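Local coordinates for protein endoglucanase E (PDB 2WAB) that probably removes acetyl groups from plant cell wall polysaccharides as a family 2 carbohydrate esterase domain, and binds cellulose-type glucose chains in its active-site cleft, at residues 132-137 against 174-179; 146-151 against 305-310; 260-265 against 297-302. The protein carries 1 engineered substitution. All blocks are in the same frame, centred on the assembly; numbering follows the deposited sequence.

Contact 1. Residues 132-137 against 174-179; sequences ITCAYG and AWSGIG. With BGC (beta-D-glucopyranose), chain B; BGC (beta-D-glucopyranose), chain C.
Cys134 and Ser176, which lose the most surface here, show how a helix end and a strand end can meet without a hydrogen bond between them. The sulfur of Cys134, set beside its own backbone N (chi1 -68°), comes over the chain where strand 169-174 ends: Cys134 SG lies 3.5 Å from Ala174 O and 3.7 Å from Ala174 CB. The same methyl, Ala174 CB, also meets Thr133 CG2 at 3.6 Å. Ser176 OG lies at the edge of the Tyr136 ring, near its plane, 3.4 Å from Tyr136 CD1, and also 3.7 Å from Cys134 CB.

Both backbones turn sharply. Ala135, with positive phi, is the C-prime residue of a Schellman motif ending helix 131-134, while Trp175 to Ile178 form a type II turn that brings Gly177 N to 3.5 Å from C6 of the chain B glucose.

The hydroxyls find their hydrogen-bond partners outside the two segments. The interface is thus closed by sulfur, methyl and ring-edge contacts, and its hydroxyls bond to residues beyond it, those of Tyr136 and Ser176 tying two pocket residues to Asp308 and Glu96, that of Thr133 reaching Tyr158 of helix 158-165.

Contact 2. Residues 146-151 against 305-310; sequences SFTPKN and YGEDWH. With BGC (beta-D-glucopyranose), chain D; BGC (beta-D-glucopyranose), chain B; BGC (beta-D-glucopyranose), chain E; BGC (beta-D-glucopyranose), chain F.
Glu307 carries its carboxylate to the backbone N and hydroxyl of Thr148 and the side-chain amide of Asn151. Glu307 OE1 accepts from Thr148 N (2.9 Å) on its syn side, though tilted 32° from the carboxylate plane, through a bent bond of 135°. Glu307 OE2 takes two donors from opposite faces of that plane: Thr148 OG1 at 2.8 Å and, almost straight at 173°, Asn151 ND2 at 2.8 Å. A water joins Glu307 OE1 to Thr148 O. These donors probably offset the approach of a second acceptor, Ser146 O, which sits 3.1 Å from Glu307 CD.

One shell out, another water spans Phe147 N and Asp308 OD2, an oxygen also bonded to Tyr136 OH. His310 ND1 donates to Glu307 O at 2.8 Å, a bond in the ring plane that helps orient the imidazole, whose NE2 shares a hydrogen bond of 2.8 Å with O6 of the chain B glucose. One face of the Trp309 ring is covered by the chain D glucose and by O4 of the chain F glucose.

Residues 146-151 lie in the loop between helices 131-134 and 158-165, with Pro149 and Lys150 resting on Trp54 of strand 52-59 in the six-stranded antiparallel sheet; residues 305-310 lie in the loop joining strand 291-295 to helix 313-331.

Contact 3. Residues 260-265 against 297-302; sequences VGPMLW and PQQDGS. With BGC (beta-D-glucopyranose), chain F; BGC (beta-D-glucopyranose), chain D.
The loops that follow the adjacent parallel strands 255-260 and 291-295 form one end of the glucose-binding cleft, and they meet where Pro262 faces Gln298 and Gln299. Gln299 N donates to Pro262 O at 3.1 Å, nearly straight (165°), in the carbonyl plane and on a lone pair. The same oxygen receives a CA-H...O contact from Gln298 CA at 3.5 Å. The peptide bond before Pro262 is cis. Its ring packs Pro262 CB 3.3 Å from Pro297 O. Pro262 thus touches residues 297, 298 and 299: CB on the first, its carbonyl O on the other two.

Gln298 stretches out along residues 264-265. With CG anti to the backbone N (chi1 -169°) and the chain extended beyond, Gln298 CG passes 3.3 Å from Leu264 O and Gln298 NE2 ends 3.2 Å from Trp265 CB. That amide nitrogen is also close to O2 of the chain F glucose. Met263 and Gln299 run side by side, pointing the same way, and Gln299 NE2 is bonded beyond them to Trp309 O.

Most of the sugar contacts come from residues 263 and 265. C6 of the chain F glucose stands 3.4 Å above one face of the Trp265 ring, offset toward its rim, while O6 of the chain D glucose donates to Met263 O at a short 2.5 Å.

The chemistry suits a bound carbohydrate: an aromatic face against the sugar's C6, a backbone carbonyl for a hydroxyl, and a backbone hydrogen bond joining the loop that carries them to its neighbour.

How the contacts relate
All three contacts lie in the GDSL-like hydrolase portion of the chain, on helix ends and loops, several of them following strands of the parallel sheet, that line one glycan pocket. The centres of contacts 1 and 2 are about 11 Å apart; the centre of contact 3 is about 15 Å from that of contact 1 and about 16 Å from that of contact 2. Along the sequence, contacts 1 and 2 interleave, whereas both segments of contact 3 fall between 146-151 and 305-310. Tyr136 packs on His310 and Phe147, Ile132 on Met263. The chain B glucose touches contacts 1 and 2, the chain D and F glucoses contacts 2 and 3, so sequence-distant loops together bind one sugar chain.

Contact 1. Residues 132-137 against 174-179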
loop_
_atom_site.group_PDB
_atom_site.type_symbol
_atom_site.label_atom_id
_atom_site.label_comp_id
_atom_site.label_asym_id
_atom_site.label_seq_id
_atom_site.Cartn_x
_atom_site.Cartn_y
_atom_site.Cartn_z
ATOM N N ILE A 132 1.677 -4.713 -7.884
ATOM C CA ILE A 132 0.191 -4.783 -7.948
ATOM C C ILE A 132 -0.365 -3.973 -6.781
ATOM O O ILE A 132 -1.352 -3.243 -6.924
ATOM C CB ILE A 132 -0.346 -6.246 -7.928
ATOM C CG1 ILE A 132 0.067 -6.963 -9.232
ATOM C CG2 ILE A 132 -1.928 -6.288 -7.822
ATOM C CD1 ILE A 132 0.091 -8.478 -9.106
ATOM N N THR A 133 0.288 -4.118 -5.629
ATOM C CA THR A 133 -0.163 -3.449 -4.401
ATOM C C THR A 133 0.199 -1.990 -4.420
ATOM O O THR A 133 -0.585 -1.148 -3.954
ATOM C CB THR A 133 0.376 -4.183 -3.175
ATOM O OG1 THR A 133 -0.175 -5.509 -3.159
ATOM C CG2 THR A 133 0.018 -3.435 -1.875
ATOM N N CYS A 134 1.363 -1.670 -4.992
ATOM C CA CYS A 134 1.761 -0.279 -5.272
ATOM C C CYS A 134 0.831 0.460 -6.235
ATOM O O CYS A 134 0.882 1.689 -6.259
ATOM C CB CYS A 134 3.169 -0.240 -5.846
ATOM S SG CYS A 134 4.436 -0.735 -4.585
ATOM N N ALA A 135 0.016 -0.285 -7.008
ATOM C CA ALA A 135 -0.804 0.260 -8.111
ATOM C C ALA A 135 0.071 0.924 -9.191
ATOM O O ALA A 135 -0.293 1.933 -9.807
ATOM C CB ALA A 135 -1.848 1.245 -7.578
ATOM N N TYR A 136 1.268 0.364 -9.383
ATOM C CA TYR A 136 2.121 0.701 -10.542
ATOM C C TYR A 136 1.276 0.841 -11.822
ATOM O O TYR A 136 0.518 -0.021 -12.144
ATOM C CB TYR A 136 3.156 -0.418 -10.663
ATOM C CG TYR A 136 4.143 -0.429 -11.819
ATOM C CD1 TYR A 136 5.519 -0.598 -11.559
ATOM C CD2 TYR A 136 3.719 -0.416 -13.161
ATOM C CE1 TYR A 136 6.444 -0.706 -12.579
ATOM C CE2 TYR A 136 4.682 -0.534 -14.217
ATOM C CZ TYR A 136 6.033 -0.666 -13.901
ATOM O OH TYR A 136 6.995 -0.789 -14.903
ATOM N N GLY A 137 1.337 1.988 -12.479
ATOM C CA GLY A 137 0.716 2.117 -13.799
ATOM C C GLY A 137 -0.805 2.045 -13.878
ATOM O O GLY A 137 -1.353 1.994 -15.004
ATOM N N ALA A 174 4.881 -2.539 0.229
ATOM C CA ALA A 174 4.941 -3.139 -1.123
ATOM C C ALA A 174 5.978 -2.424 -1.920
ATOM O O ALA A 174 6.250 -1.239 -1.680
ATOM C CB ALA A 174 3.593 -3.061 -1.812
ATOM N N TRP A 175 6.486 -3.096 -2.937
ATOM C CA TRP A 175 7.666 -2.601 -3.647
ATOM C C TRP A 175 7.657 -3.216 -5.068
ATOM O O TRP A 175 7.644 -4.450 -5.219
ATOM C CB TRP A 175 8.936 -3.038 -2.882
ATOM C CG TRP A 175 10.201 -2.390 -3.408
ATOM C CD1 TRP A 175 10.818 -2.624 -4.619
ATOM C CD2 TRP A 175 11.002 -1.435 -2.720
ATOM N NE1 TRP A 175 11.965 -1.829 -4.727
ATOM C CE2 TRP A 175 12.094 -1.099 -3.566
ATOM C CE3 TRP A 175 10.884 -0.783 -1.469
ATOM C CZ2 TRP A 175 13.082 -0.139 -3.191
ATOM C CZ3 TRP A 175 11.855 0.154 -1.104
ATOM C CH2 TRP A 175 12.952 0.460 -1.962
ATOM N N SER A 176 7.598 -2.378 -6.098
ATOM C CA SER A 176 7.382 -2.928 -7.475
ATOM C C SER A 176 8.606 -3.766 -7.845
ATOM O O SER A 176 9.758 -3.345 -7.576
ATOM C CB SER A 176 7.131 -1.833 -8.527
ATOM O OG SER A 176 5.915 -1.159 -8.203
ATOM N N GLY A 177 8.351 -4.944 -8.414
ATOM C CA GLY A 177 9.427 -5.848 -8.875
ATOM C C GLY A 177 9.894 -6.799 -7.783
ATOM O O GLY A 177 10.694 -7.726 -8.042
ATOM N N ILE A 178 9.411 -6.610 -6.548
ATOM C CA ILE A 178 9.936 -7.446 -5.448
ATOM C C ILE A 178 9.347 -8.867 -5.415
ATOM O O ILE A 178 8.132 -9.092 -5.703
ATOM C CB ILE A 178 9.773 -6.714 -4.055
ATOM C CG1 ILE A 178 10.918 -7.121 -3.098
ATOM C CG2 ILE A 178 8.373 -6.998 -3.482
ATOM C CD1 ILE A 178 11.029 -6.187 -1.862
ATOM N N GLY A 179 10.172 -9.868 -5.091
ATOM C CA GLY A 179 9.571 -11.196 -4.895
ATOM C C GLY A 179 9.923 -11.847 -3.567
ATOM O O GLY A 179 10.627 -11.244 -2.739
HETATM C C2 BGC B . 8.651 -3.897 -15.976
HETATM C C3 BGC B . 9.762 -3.690 -14.992
HETATM C C4 BGC B . 9.197 -3.604 -13.567
HETATM C C5 BGC B . 8.289 -4.795 -13.148
HETATM C C6 BGC B . 7.471 -4.575 -11.831
HETATM C C1 BGC B . 7.968 -5.154 -15.498
HETATM O O2 BGC B . 9.219 -4.070 -17.259
HETATM O O3 BGC B . 10.414 -2.517 -15.398
HETATM O O4 BGC B . 10.413 -3.610 -12.878
HETATM O O5 BGC B . 7.391 -5.005 -14.220
HETATM O O6 BGC B . 6.252 -5.397 -11.672
HETATM C C2 BGC C . 11.820 -3.009 -11.101
HETATM C C3 BGC C . 11.985 -2.138 -9.862
HETATM C C4 BGC C . 11.770 -0.679 -10.252
HETATM C C5 BGC C . 10.359 -0.532 -10.828
HETATM C C6 BGC C . 9.996 0.930 -11.124
HETATM C C1 BGC C . 10.450 -2.752 -11.721
HETATM O O2 BGC C . 12.004 -4.388 -10.807
HETATM O O3 BGC C . 13.263 -2.303 -9.301
HETATM O O4 BGC C . 11.987 0.128 -9.106
HETATM O O5 BGC C . 10.276 -1.357 -11.990
HETATM O O6 BGC C . 9.119 1.433 -10.125
#

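Contact 2. Residues 146-151 against 305-310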
loop_
_atom_site.group_PDB
_atom_site.type_symbol
_atom_site.label_atom_id
_atom_site.label_comp_id
_atom_site.label_asym_id
_atom_site.label_seq_id
_atom_site.Cartn_x
_atom_site.Cartn_y
_atom_site.Cartn_z
ATOM N N SER A 146 5.402 2.313 -20.542
ATOM C CA SER A 146 6.385 2.057 -19.485
ATOM C C SER A 146 6.009 2.812 -18.209
ATOM O O SER A 146 5.131 3.663 -18.245
ATOM C CB SER A 146 7.821 2.468 -19.932
ATOM O OG SER A 146 7.798 3.825 -20.304
ATOM N N PHE A 147 6.696 2.518 -17.104
ATOM C CA PHE A 147 6.386 3.152 -15.806
ATOM C C PHE A 147 6.480 4.661 -15.833
ATOM O O PHE A 147 7.424 5.242 -16.392
ATOM C CB PHE A 147 7.353 2.656 -14.745
ATOM C CG PHE A 147 7.071 3.204 -13.353
ATOM C CD1 PHE A 147 5.997 2.694 -12.602
ATOM C CD2 PHE A 147 7.911 4.178 -12.783
ATOM C CE1 PHE A 147 5.751 3.149 -11.326
ATOM C CE2 PHE A 147 7.665 4.648 -11.451
ATOM C CZ PHE A 147 6.549 4.136 -10.754
ATOM N N THR A 148 5.498 5.317 -15.205
ATOM C CA THR A 148 5.485 6.768 -15.120
ATOM C C THR A 148 5.051 7.100 -13.673
ATOM O O THR A 148 3.935 6.699 -13.242
ATOM C CB THR A 148 4.478 7.409 -16.115
ATOM O OG1 THR A 148 4.657 6.846 -17.446
ATOM C CG2 THR A 148 4.715 8.854 -16.143
ATOM N N PRO A 149 5.916 7.785 -12.916
ATOM C CA PRO A 149 5.560 8.019 -11.502
ATOM C C PRO A 149 4.167 8.652 -11.352
ATOM O O PRO A 149 3.386 8.271 -10.469
ATOM C CB PRO A 149 6.649 8.974 -11.027
ATOM C CG PRO A 149 7.893 8.454 -11.824
ATOM C CD PRO A 149 7.312 8.191 -13.218
ATOM N N LYS A 150 3.841 9.596 -12.228
ATOM C CA LYS A 150 2.527 10.240 -12.151
ATOM C C LYS A 150 1.286 9.314 -12.250
ATOM O O LYS A 150 0.190 9.640 -11.737
ATOM C CB LYS A 150 2.472 11.336 -13.218
ATOM C CG LYS A 150 1.139 12.035 -13.278
ATOM C CD LYS A 150 1.049 13.009 -14.476
ATOM C CE LYS A 150 -0.260 13.781 -14.380
ATOM N NZ LYS A 150 -0.113 15.094 -15.114
ATOM N N ASN A 151 1.446 8.171 -12.914
ATOM C CA ASN A 151 0.372 7.202 -13.131
ATOM C C ASN A 151 0.265 6.092 -12.075
ATOM O O ASN A 151 -0.523 5.166 -12.207
ATOM C CB ASN A 151 0.528 6.591 -14.530
ATOM C CG ASN A 151 0.277 7.620 -15.657
ATOM O OD1 ASN A 151 -0.408 8.645 -15.461
ATOM N ND2 ASN A 151 0.854 7.348 -16.842
ATOM N N TYR A 305 -5.757 -2.389 -19.486
ATOM C CA TYR A 305 -4.496 -2.624 -18.770
ATOM C C TYR A 305 -3.842 -1.290 -18.460
ATOM O O TYR A 305 -3.952 -0.316 -19.244
ATOM C CB TYR A 305 -3.499 -3.368 -19.666
ATOM C CG TYR A 305 -3.910 -4.777 -20.022
ATOM C CD1 TYR A 305 -3.613 -5.853 -19.161
ATOM C CD2 TYR A 305 -4.550 -5.048 -21.239
ATOM C CE1 TYR A 305 -3.992 -7.162 -19.490
ATOM C CE2 TYR A 305 -4.905 -6.356 -21.583
ATOM C CZ TYR A 305 -4.637 -7.387 -20.707
ATOM O OH TYR A 305 -4.988 -8.662 -21.036
ATOM N N GLY A 306 -3.112 -1.263 -17.353
ATOM C CA GLY A 306 -2.208 -0.153 -17.058
ATOM C C GLY A 306 -0.795 -0.423 -17.583
ATOM O O GLY A 306 -0.542 -1.413 -18.319
ATOM N N GLU A 307 0.136 0.438 -17.187
ATOM C CA GLU A 307 1.514 0.352 -17.682
ATOM C C GLU A 307 2.128 -1.033 -17.414
ATOM O O GLU A 307 1.970 -1.585 -16.312
ATOM C CB GLU A 307 2.369 1.418 -17.030
ATOM C CG GLU A 307 1.879 2.842 -17.368
ATOM C CD GLU A 307 2.587 3.945 -16.584
ATOM O OE1 GLU A 307 3.151 3.661 -15.510
ATOM O OE2 GLU A 307 2.561 5.107 -17.053
ATOM N N ASP A 308 2.806 -1.576 -18.432
ATOM C CA ASP A 308 3.548 -2.848 -18.324
ATOM C C ASP A 308 2.643 -3.994 -17.842
ATOM O O ASP A 308 3.116 -4.893 -17.142
ATOM C CB ASP A 308 4.776 -2.717 -17.407
ATOM C CG ASP A 308 5.896 -1.910 -18.050
ATOM O OD1 ASP A 308 6.155 -2.124 -19.234
ATOM O OD2 ASP A 308 6.503 -1.038 -17.381
ATOM N N TRP A 309 1.380 -3.959 -18.283
ATOM C CA TRP A 309 0.364 -4.963 -17.982
ATOM C C TRP A 309 -0.247 -4.907 -16.582
ATOM O O TRP A 309 -1.029 -5.802 -16.242
ATOM C CB TRP A 309 0.944 -6.375 -18.171
ATOM C CG TRP A 309 1.325 -6.693 -19.612
ATOM C CD1 TRP A 309 2.463 -6.257 -20.304
ATOM C CD2 TRP A 309 0.598 -7.530 -20.507
ATOM N NE1 TRP A 309 2.448 -6.788 -21.597
ATOM C CE2 TRP A 309 1.317 -7.560 -21.745
ATOM C CE3 TRP A 309 -0.626 -8.228 -20.408
ATOM C CZ2 TRP A 309 0.863 -8.303 -22.868
ATOM C CZ3 TRP A 309 -1.059 -8.985 -21.513
ATOM C CH2 TRP A 309 -0.297 -9.022 -22.724
ATOM N N HIS A 310 0.155 -3.933 -15.751
ATOM C CA HIS A 310 -0.315 -3.887 -14.384
ATOM C C HIS A 310 -1.779 -3.446 -14.355
ATOM O O HIS A 310 -2.296 -2.843 -15.328
ATOM C CB HIS A 310 0.585 -3.018 -13.489
ATOM C CG HIS A 310 1.964 -3.546 -13.352
ATOM N ND1 HIS A 310 2.944 -3.319 -14.304
ATOM C CD2 HIS A 310 2.540 -4.302 -12.387
ATOM C CE1 HIS A 310 4.059 -3.938 -13.940
ATOM N NE2 HIS A 310 3.843 -4.534 -12.779
HETATM C C2 BGC D . 3.116 -10.813 -21.358
HETATM C C3 BGC D . 4.065 -10.441 -20.212
HETATM C C4 BGC D . 3.310 -9.909 -18.952
HETATM C C5 BGC D . 2.118 -10.802 -18.593
HETATM C C6 BGC D . 1.165 -10.132 -17.601
HETATM C C1 BGC D . 2.077 -11.746 -20.773
HETATM O O2 BGC D . 3.812 -11.503 -22.387
HETATM O O3 BGC D . 5.041 -9.529 -20.722
HETATM O O4 BGC D . 4.190 -9.944 -17.819
HETATM O O5 BGC D . 1.331 -11.072 -19.754
HETATM O O6 BGC D . 0.065 -10.981 -17.332
HETATM C C2 BGC B . 8.651 -3.897 -15.976
HETATM C C3 BGC B . 9.762 -3.690 -14.992
HETATM C C4 BGC B . 9.197 -3.604 -13.567
HETATM C C5 BGC B . 8.289 -4.795 -13.148
HETATM C C6 BGC B . 7.471 -4.575 -11.831
HETATM C C1 BGC B . 7.968 -5.154 -15.498
HETATM O O2 BGC B . 9.219 -4.070 -17.259
HETATM O O3 BGC B . 10.414 -2.517 -15.398
HETATM O O4 BGC B . 10.413 -3.610 -12.878
HETATM O O5 BGC B . 7.391 -5.005 -14.220
HETATM O O6 BGC B . 6.252 -5.397 -11.672
HETATM C C2 BGC E . 5.074 -8.688 -16.045
HETATM C C3 BGC E . 5.478 -7.301 -15.607
HETATM C C4 BGC E . 6.476 -6.777 -16.632
HETATM C C5 BGC E . 5.970 -6.863 -18.098
HETATM C C6 BGC E . 7.078 -6.458 -19.083
HETATM C C1 BGC E . 4.578 -8.644 -17.485
HETATM O O2 BGC E . 4.051 -9.146 -15.194
HETATM O O3 BGC E . 6.088 -7.418 -14.320
HETATM O O4 BGC E . 6.995 -5.437 -16.458
HETATM O O5 BGC E . 5.589 -8.188 -18.371
HETATM O O6 BGC E . 6.525 -6.343 -20.374
HETATM C C2 BGC F . -2.132 -13.893 -21.378
HETATM C C3 BGC F . -1.127 -12.748 -21.293
HETATM C C4 BGC F . 0.270 -13.309 -21.553
HETATM C C5 BGC F . 0.342 -14.116 -22.849
HETATM C C6 BGC F . 1.678 -14.837 -22.933
HETATM C C1 BGC F . -1.981 -14.622 -22.720
HETATM O O1 BGC F . -2.709 -15.829 -22.675
HETATM O O2 BGC F . -3.417 -13.362 -21.194
HETATM O O3 BGC F . -1.155 -12.127 -20.008
HETATM O O4 BGC F . 1.132 -12.126 -21.760
HETATM O O5 BGC F . -0.664 -15.092 -22.842
HETATM O O6 BGC F . 1.814 -15.225 -24.265
HETATM O O HOH W 1 8.953 0.529 -17.292
HETATM O O HOH W 2 2.841 4.292 -12.821
#

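Contact 3. Residues 260-265 against 297-302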
loop_
_atom_site.group_PDB
_atom_site.type_symbol
_atom_site.label_atom_id
_atom_site.label_comp_id
_atom_site.label_asym_id
_atom_site.label_seq_id
_atom_site.Cartn_x
_atom_site.Cartn_y
_atom_site.Cartn_z
ATOM N N VAL A 260 -3.431 -14.662 -4.956
ATOM C CA VAL A 260 -2.830 -14.939 -6.253
ATOM C C VAL A 260 -3.658 -14.290 -7.353
ATOM O O VAL A 260 -4.874 -14.441 -7.418
ATOM C CB VAL A 260 -2.674 -16.476 -6.490
ATOM C CG1 VAL A 260 -2.196 -16.720 -7.915
ATOM C CG2 VAL A 260 -1.690 -17.085 -5.460
ATOM N N GLY A 261 -2.982 -13.512 -8.196
ATOM C CA GLY A 261 -3.618 -12.820 -9.299
ATOM C C GLY A 261 -3.474 -11.300 -9.176
ATOM O O GLY A 261 -3.096 -10.750 -8.099
ATOM N N PRO A 262 -3.851 -10.586 -10.245
ATOM C CA PRO A 262 -4.447 -11.105 -11.473
ATOM C C PRO A 262 -3.483 -11.074 -12.682
ATOM O O PRO A 262 -3.935 -11.142 -13.838
ATOM C CB PRO A 262 -5.576 -10.109 -11.701
ATOM C CG PRO A 262 -4.892 -8.762 -11.334
ATOM C CD PRO A 262 -4.035 -9.123 -10.128
ATOM N N MET A 263 -2.180 -10.976 -12.434
ATOM C CA MET A 263 -1.231 -10.795 -13.535
ATOM C C MET A 263 -0.484 -12.070 -13.976
ATOM O O MET A 263 0.110 -12.114 -15.054
ATOM C CB MET A 263 -0.182 -9.749 -13.140
ATOM C CG MET A 263 -0.703 -8.280 -13.009
ATOM S SD MET A 263 0.725 -7.220 -12.746
ATOM C CE MET A 263 1.575 -7.220 -14.375
ATOM N N LEU A 264 -0.449 -13.087 -13.132
ATOM C CA LEU A 264 0.106 -14.368 -13.553
ATOM C C LEU A 264 -0.798 -15.023 -14.600
ATOM O O LEU A 264 -2.005 -14.811 -14.638
ATOM C CB LEU A 264 0.261 -15.297 -12.339
ATOM C CG LEU A 264 1.462 -14.975 -11.439
ATOM C CD1 LEU A 264 1.550 -15.992 -10.297
ATOM C CD2 LEU A 264 2.760 -14.892 -12.234
ATOM N N TRP A 265 -0.190 -15.817 -15.475
ATOM C CA TRP A 265 -0.929 -16.464 -16.549
ATOM C C TRP A 265 -0.274 -17.806 -16.787
ATOM O O TRP A 265 0.903 -18.033 -16.393
ATOM C CB TRP A 265 -0.873 -15.622 -17.833
ATOM C CG TRP A 265 0.545 -15.493 -18.335
ATOM C CD1 TRP A 265 1.494 -14.592 -17.907
ATOM C CD2 TRP A 265 1.201 -16.344 -19.288
ATOM N NE1 TRP A 265 2.681 -14.815 -18.558
ATOM C CE2 TRP A 265 2.532 -15.881 -19.412
ATOM C CE3 TRP A 265 0.775 -17.412 -20.091
ATOM C CZ2 TRP A 265 3.463 -16.478 -20.291
ATOM C CZ3 TRP A 265 1.704 -18.015 -20.947
ATOM C CH2 TRP A 265 3.020 -17.543 -21.052
ATOM N N PRO A 297 -9.193 -13.548 -10.297
ATOM C CA PRO A 297 -9.181 -14.101 -11.658
ATOM C C PRO A 297 -8.227 -13.304 -12.568
ATOM O O PRO A 297 -8.167 -12.067 -12.494
ATOM C CB PRO A 297 -10.627 -13.898 -12.133
ATOM C CG PRO A 297 -11.476 -13.952 -10.845
ATOM C CD PRO A 297 -10.570 -13.354 -9.761
ATOM N N GLN A 298 -7.511 -14.014 -13.436
ATOM C CA GLN A 298 -6.596 -13.390 -14.345
ATOM C C GLN A 298 -7.281 -12.289 -15.143
ATOM O O GLN A 298 -8.432 -12.430 -15.543
ATOM C CB GLN A 298 -5.969 -14.471 -15.227
ATOM C CG GLN A 298 -4.831 -14.004 -16.037
ATOM C CD GLN A 298 -4.475 -15.015 -17.137
ATOM O OE1 GLN A 298 -4.749 -16.234 -17.017
ATOM N NE2 GLN A 298 -3.875 -14.511 -18.208
ATOM N N GLN A 299 -6.608 -11.147 -15.346
ATOM C CA GLN A 299 -7.232 -10.086 -16.114
ATOM C C GLN A 299 -7.264 -10.552 -17.577
ATOM O O GLN A 299 -6.368 -11.275 -18.041
ATOM C CB GLN A 299 -6.503 -8.747 -15.940
ATOM C CG GLN A 299 -5.019 -8.882 -15.999
ATOM C CD GLN A 299 -4.242 -7.617 -15.628
ATOM O OE1 GLN A 299 -4.772 -6.667 -15.065
ATOM N NE2 GLN A 299 -2.969 -7.612 -15.978
ATOM N N ASP A 300 -8.319 -10.163 -18.279
ATOM C CA ASP A 300 -8.609 -10.712 -19.587
ATOM C C ASP A 300 -8.758 -9.668 -20.678
ATOM O O ASP A 300 -9.290 -9.964 -21.756
ATOM C CB ASP A 300 -9.894 -11.550 -19.484
ATOM C CG ASP A 300 -11.115 -10.725 -19.016
ATOM O OD1 ASP A 300 -11.065 -9.457 -19.010
ATOM O OD2 ASP A 300 -12.147 -11.363 -18.638
ATOM N N GLY A 301 -8.361 -8.430 -20.372
ATOM C CA GLY A 301 -8.459 -7.320 -21.308
ATOM C C GLY A 301 -9.739 -6.508 -21.244
ATOM O O GLY A 301 -9.737 -5.341 -21.645
ATOM N N SER A 302 -10.823 -7.087 -20.708
ATOM C CA SER A 302 -12.142 -6.398 -20.704
ATOM C C SER A 302 -12.244 -5.152 -19.806
ATOM O O SER A 302 -13.146 -4.347 -19.970
ATOM C CB SER A 302 -13.279 -7.367 -20.357
ATOM O OG SER A 302 -13.226 -7.714 -18.992
HETATM C C2 BGC F . -2.132 -13.893 -21.378
HETATM C C3 BGC F . -1.127 -12.748 -21.293
HETATM C C4 BGC F . 0.270 -13.309 -21.553
HETATM C C5 BGC F . 0.342 -14.116 -22.849
HETATM C C6 BGC F . 1.678 -14.837 -22.933
HETATM C C1 BGC F . -1.981 -14.622 -22.720
HETATM O O1 BGC F . -2.709 -15.829 -22.675
HETATM O O2 BGC F . -3.417 -13.362 -21.194
HETATM O O3 BGC F . -1.155 -12.127 -20.008
HETATM O O4 BGC F . 1.132 -12.126 -21.760
HETATM O O5 BGC F . -0.664 -15.092 -22.842
HETATM O O6 BGC F . 1.814 -15.225 -24.265
HETATM C C2 BGC D . 3.116 -10.813 -21.358
HETATM C C3 BGC D . 4.065 -10.441 -20.212
HETATM C C4 BGC D . 3.310 -9.909 -18.952
HETATM C C5 BGC D . 2.118 -10.802 -18.593
HETATM C C6 BGC D . 1.165 -10.132 -17.601
HETATM C C1 BGC D . 2.077 -11.746 -20.773
HETATM O O2 BGC D . 3.812 -11.503 -22.387
HETATM O O3 BGC D . 5.041 -9.529 -20.722
HETATM O O4 BGC D . 4.190 -9.944 -17.819
HETATM O O5 BGC D . 1.331 -11.072 -19.754
HETATM O O6 BGC D . 0.065 -10.981 -17.332
#